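Local atomic coordinates of jacalin-type lectin domain-containing protein (Musa acuminata, PDB entry 7KMU), a protein that probably binds mannose-containing glycans, as a mannose-specific member of the jacalin-related lectin family. Residues Glu77-Asp82 and Ile89-Leu94. Sequence-based numbering, arbitrary orientation. Where two conformers were deposited one is given.
Sequences EGHVVD and IGKLTL
Glu77 and Thr93, and further along His79 and Lys91, are hydrogen-bonded pairs of an antiparallel beta hairpin whose strands, 73-83 and 86-96, lie at the middle of one four-stranded sheet of the jacalin-type fold. Glu77 and Thr93 bond in both directions, the shorter bond running from Thr93 N to Glu77 O at 2.8 Å. A water also donates to Glu77 O and hydrogen-bonds to Thr93 OG1, so the threonine hydroxyl, through the water, adds a polar link to Glu77 O. Glu77 CG sits between its backbone N and carbonyl carbon (chi1 64°), 3.9 Å from Thr93 CB.

Between His79 and Val80 the register slips by one residue, a beta bulge: His79 N bonds to Lys91 O (3.1 Å), while His79 O accepts from Gly90 N (2.9 Å, 165° at the hydrogen). Glycine suits the bulge, because a CB on Gly90 would collide with Val81 CG1; both methyls of Val81 rest on Gly90 CA, CG2 at 3.7 Å. Gly78 CA comes within 3.1 Å of Lys91 O, and a CB there would run into that oxygen.

His79 and Lys91 lie side by side, CB to CB 4.1 Å, with their polar ends held by the neighbouring loop: His79 ND1 bonds to Gly109 N, and Lys91 NZ forms a salt bridge with Glu108. On the other face Val80 CG2 meets Ile89 CD1. The hairpin thus divides its chemistry: Ile89 and Leu92 are buried against Phe112 and Ile135, while the face bearing Glu77, His79, Lys91 and Thr93 is polar.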
loop_
_atom_site.group_PDB
_atom_site.type_symbol
_atom_site.label_atom_id
_atom_site.label_comp_id
_atom_site.label_asym_id
_atom_site.label_seq_id
_atom_site.Cartn_x
_atom_site.Cartn_y
_atom_site.Cartn_z
ATOM N N GLU B 77 7.664 4.607 -2.088
ATOM C CA GLU B 77 6.786 5.751 -2.228
ATOM C C GLU B 77 7.072 6.486 -3.490
ATOM O O GLU B 77 8.182 6.419 -4.016
ATOM C CB GLU B 77 6.820 6.679 -1.013
ATOM C CG GLU B 77 8.144 7.351 -0.759
ATOM C CD GLU B 77 8.231 7.883 0.657
ATOM O OE1 GLU B 77 9.073 7.372 1.426
ATOM O OE2 GLU B 77 7.441 8.789 1.003
ATOM N N GLY B 78 6.075 7.178 -3.989
ATOM C CA GLY B 78 6.260 7.917 -5.224
ATOM C C GLY B 78 5.046 8.696 -5.643
ATOM O O GLY B 78 4.133 8.915 -4.840
ATOM N N HIS B 79 5.038 9.113 -6.926
ATOM C CA HIS B 79 3.947 9.884 -7.507
ATOM C C HIS B 79 3.487 9.305 -8.820
ATOM O O HIS B 79 4.324 8.941 -9.657
ATOM C CB HIS B 79 4.380 11.342 -7.754
ATOM C CG HIS B 79 4.359 12.181 -6.522
ATOM N ND1 HIS B 79 3.340 13.094 -6.293
ATOM C CD2 HIS B 79 5.218 12.204 -5.477
ATOM C CE1 HIS B 79 3.625 13.659 -5.125
ATOM N NE2 HIS B 79 4.739 13.149 -4.592
ATOM N N VAL B 80 2.160 9.253 -9.018
ATOM C CA VAL B 80 1.527 8.912 -10.302
ATOM C C VAL B 80 1.301 10.281 -10.940
ATOM O O VAL B 80 0.706 11.162 -10.306
ATOM C CB VAL B 80 0.224 8.116 -10.166
ATOM C CG1 VAL B 80 -0.408 7.894 -11.542
ATOM C CG2 VAL B 80 0.480 6.784 -9.466
ATOM N N VAL B 81 1.793 10.483 -12.164
ATOM C CA VAL B 81 1.765 11.798 -12.792
ATOM C C VAL B 81 1.266 11.803 -14.207
ATOM O O VAL B 81 1.239 10.760 -14.876
ATOM C CB VAL B 81 3.195 12.437 -12.771
ATOM C CG1 VAL B 81 3.833 12.339 -11.391
ATOM C CG2 VAL B 81 4.121 11.824 -13.837
ATOM N N ASP B 82 0.921 13.015 -14.680
ATOM C CA ASP B 82 0.541 13.229 -16.070
ATOM C C ASP B 82 1.812 13.719 -16.767
ATOM O O ASP B 82 2.399 14.721 -16.342
ATOM C CB ASP B 82 -0.586 14.267 -16.193
ATOM C CG ASP B 82 -1.067 14.433 -17.620
ATOM O OD1 ASP B 82 -0.413 15.176 -18.384
ATOM O OD2 ASP B 82 -2.086 13.808 -17.978
ATOM N N ILE B 89 4.660 6.708 -13.671
ATOM C CA ILE B 89 5.339 6.977 -12.393
ATOM C C ILE B 89 6.340 8.122 -12.640
ATOM O O ILE B 89 7.240 8.009 -13.486
ATOM C CB ILE B 89 6.022 5.699 -11.842
ATOM C CG1 ILE B 89 5.030 4.513 -11.726
ATOM C CG2 ILE B 89 6.726 5.991 -10.483
ATOM C CD1 ILE B 89 3.742 4.815 -10.860
ATOM N N GLY B 90 6.158 9.225 -11.907
ATOM C CA GLY B 90 6.992 10.408 -12.074
ATOM C C GLY B 90 8.081 10.564 -11.034
ATOM O O GLY B 90 9.075 11.251 -11.290
ATOM N N LYS B 91 7.890 9.947 -9.840
ATOM C CA LYS B 91 8.853 9.995 -8.739
ATOM C C LYS B 91 8.812 8.667 -8.022
ATOM O O LYS B 91 7.742 8.065 -7.907
ATOM C CB LYS B 91 8.504 11.105 -7.740
ATOM C CG LYS B 91 9.077 12.446 -8.120
ATOM C CD LYS B 91 8.999 13.437 -6.962
ATOM C CE LYS B 91 9.586 14.734 -7.411
ATOM N NZ LYS B 91 9.607 15.740 -6.322
ATOM N N LEU B 92 9.978 8.190 -7.549
ATOM C CA LEU B 92 10.042 6.927 -6.842
ATOM C C LEU B 92 11.185 6.930 -5.828
ATOM O O LEU B 92 12.276 7.425 -6.118
ATOM C CB LEU B 92 10.240 5.775 -7.857
ATOM C CG LEU B 92 10.033 4.347 -7.339
ATOM C CD1 LEU B 92 8.579 4.124 -6.850
ATOM C CD2 LEU B 92 10.372 3.330 -8.441
ATOM N N THR B 93 10.929 6.328 -4.659
ATOM C CA THR B 93 11.894 6.141 -3.588
ATOM C C THR B 93 11.723 4.733 -3.045
ATOM O O THR B 93 10.583 4.240 -2.932
ATOM C CB THR B 93 11.624 7.136 -2.429
ATOM O OG1 THR B 93 11.693 8.493 -2.884
ATOM C CG2 THR B 93 12.603 6.969 -1.252
ATOM N N LEU B 94 12.844 4.093 -2.690
ATOM C CA LEU B 94 12.840 2.819 -1.964
ATOM C C LEU B 94 13.584 3.068 -0.673
ATOM O O LEU B 94 14.679 3.652 -0.709
ATOM C CB LEU B 94 13.497 1.652 -2.726
ATOM C CG LEU B 94 12.874 1.277 -4.069
ATOM C CD1 LEU B 94 13.678 0.176 -4.745
ATOM C CD2 LEU B 94 11.418 0.809 -3.899
HETATM O O HOH W 1 9.427 9.108 -4.251
#